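Local coordinates for protein lambda integrase (Enterobacteria phage lambda, PDB 1AE9) that catalyses site-specific recombination that integrates the phage genome into the host chromosome and, together with excisionase, excises the prophage again, at residues 106-109 with 110-114. Residues are numbered along the deposited sequence; the frame is centred on the assembly and turned at random.
Sequences SGTV and SRYFM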
loop_
_atom_site.group_PDB
_atom_site.type_symbol
_atom_site.label_atom_id
_atom_site.label_comp_id
_atom_site.label_asym_id
_atom_site.label_seq_id
_atom_site.Cartn_x
_atom_site.Cartn_y
_atom_site.Cartn_z
ATOM N N SER A 106 -5.289 -5.671 -0.318
ATOM C CA SER A 106 -6.441 -5.007 0.290
ATOM C C SER A 106 -6.676 -3.620 -0.311
ATOM O O SER A 106 -7.820 -3.212 -0.540
ATOM C CB SER A 106 -6.215 -4.861 1.793
ATOM O OG SER A 106 -5.951 -6.115 2.382
ATOM N N GLY A 107 -5.587 -2.898 -0.557
ATOM C CA GLY A 107 -5.686 -1.565 -1.121
ATOM C C GLY A 107 -6.353 -1.541 -2.479
ATOM O O GLY A 107 -7.183 -0.677 -2.756
ATOM N N THR A 108 -5.987 -2.489 -3.329
ATOM C CA THR A 108 -6.558 -2.572 -4.661
ATOM C C THR A 108 -8.056 -2.887 -4.602
ATOM O O THR A 108 -8.858 -2.259 -5.294
ATOM C CB THR A 108 -5.810 -3.628 -5.490
ATOM O OG1 THR A 108 -4.435 -3.238 -5.604
ATOM C CG2 THR A 108 -6.408 -3.766 -6.872
ATOM N N VAL A 109 -8.431 -3.842 -3.763
ATOM C CA VAL A 109 -9.833 -4.221 -3.629
ATOM C C VAL A 109 -10.654 -3.036 -3.139
ATOM O O VAL A 109 -11.689 -2.717 -3.717
ATOM C CB VAL A 109 -9.999 -5.418 -2.667
ATOM C CG1 VAL A 109 -11.471 -5.730 -2.453
ATOM C CG2 VAL A 109 -9.287 -6.637 -3.232
ATOM N N SER A 110 -10.176 -2.368 -2.092
ATOM C CA SER A 110 -10.860 -1.205 -1.532
ATOM C C SER A 110 -11.009 -0.082 -2.553
ATOM O O SER A 110 -12.072 0.541 -2.656
ATOM C CB SER A 110 -10.095 -0.674 -0.320
ATOM O OG SER A 110 -10.029 -1.651 0.705
ATOM N N ARG A 111 -9.941 0.152 -3.313
ATOM C CA ARG A 111 -9.890 1.196 -4.332
ATOM C C ARG A 111 -10.942 0.976 -5.416
ATOM O O ARG A 111 -11.671 1.901 -5.785
ATOM C CB ARG A 111 -8.487 1.238 -4.948
ATOM C CG ARG A 111 -8.145 2.487 -5.740
ATOM C CD ARG A 111 -6.644 2.499 -6.082
ATOM N NE ARG A 111 -5.814 2.319 -4.881
ATOM C CZ ARG A 111 -4.816 1.439 -4.751
ATOM N NH1 ARG A 111 -4.479 0.634 -5.751
ATOM N NH2 ARG A 111 -4.166 1.343 -3.592
ATOM N N TYR A 112 -11.028 -0.242 -5.932
ATOM C CA TYR A 112 -12.016 -0.525 -6.964
ATOM C C TYR A 112 -13.452 -0.478 -6.425
ATOM O O TYR A 112 -14.381 -0.047 -7.128
ATOM C CB TYR A 112 -11.699 -1.848 -7.669
ATOM C CG TYR A 112 -10.647 -1.687 -8.750
ATOM C CD1 TYR A 112 -11.012 -1.368 -10.058
ATOM C CD2 TYR A 112 -9.290 -1.828 -8.459
ATOM C CE1 TYR A 112 -10.052 -1.191 -11.055
ATOM C CE2 TYR A 112 -8.318 -1.655 -9.447
ATOM C CZ TYR A 112 -8.706 -1.336 -10.741
ATOM O OH TYR A 112 -7.756 -1.167 -11.721
ATOM N N PHE A 113 -13.626 -0.907 -5.177
ATOM C CA PHE A 113 -14.934 -0.868 -4.533
ATOM C C PHE A 113 -15.348 0.602 -4.409
ATOM O O PHE A 113 -16.482 0.966 -4.725
ATOM C CB PHE A 113 -14.884 -1.521 -3.144
ATOM C CG PHE A 113 -16.177 -1.400 -2.372
ATOM C CD1 PHE A 113 -17.190 -2.331 -2.539
ATOM C CD2 PHE A 113 -16.385 -0.335 -1.502
ATOM C CE1 PHE A 113 -18.396 -2.207 -1.851
ATOM C CE2 PHE A 113 -17.595 -0.197 -0.808
ATOM C CZ PHE A 113 -18.599 -1.138 -0.985
ATOM N N MET A 114 -14.414 1.446 -3.980
ATOM C CA MET A 114 -14.670 2.871 -3.834
ATOM C C MET A 114 -15.132 3.485 -5.163
ATOM O O MET A 114 -16.051 4.320 -5.187
ATOM C CB MET A 114 -13.419 3.571 -3.283
ATOM C CG MET A 114 -13.455 5.093 -3.290
ATOM S SD MET A 114 -13.021 5.785 -4.903
ATOM C CE MET A 114 -11.234 5.346 -4.995
#
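S110 grips the carbonyl oxygen of S106 twice in the first turn of helix 106-120. Its backbone N donates the regular i to i+4 bond to S106 O at 2.9 Å. Its hydroxyl OG gives a second bond to the same S106 O at 3.0 Å. OG sits beside the backbone N (chi1 -62°), which folds it back along the helix, and it reaches the carbonyl 38° above the plane rather than on a lone pair. Serine suits this place because its short arm can return its own hydroxyl to the preceding turn. The same backbone pattern continues from R111 N to G107 O, Y112 N to T108 O and F113 N to V109 O.

The tightly packed side belongs to V109 and F113, both buried. Beside their backbone bond, F113 CB lies 3.5 Å from V109 O. Compact, branched V109 fits against V37, C41 and W22, while F113 meets F131 edge-to-face and touches M27.

The other side is looser and only partly buried. T108 CG2 and the Y112 ring run side by side, with CG2 3.8 Å from Y112 CD2; tyrosine's flat ring can lie along that methyl, and its edge also faces T108 O, 3.2 Å from CD2. Threonine's other branch, OG1, hydrogen-bonds with S105 OG, while the Y112 ring meets W22 edge-to-face and R115 in a cation-pi contact. Arginine's long, flexible chain, bent at chi3 (-53°), curls back so that G107 O lies off-centre over one guanidinium face. G107 has no side chain, which lets R111 NH2 come within 3.8 Å of G107 C. R111 also packs on E42 of a second subunit.

The chemistry is consistent with an N-terminal helix turn in the catalytic domain that buries one apolar face and turns a more polar one outward, its first carbonyl doubly used.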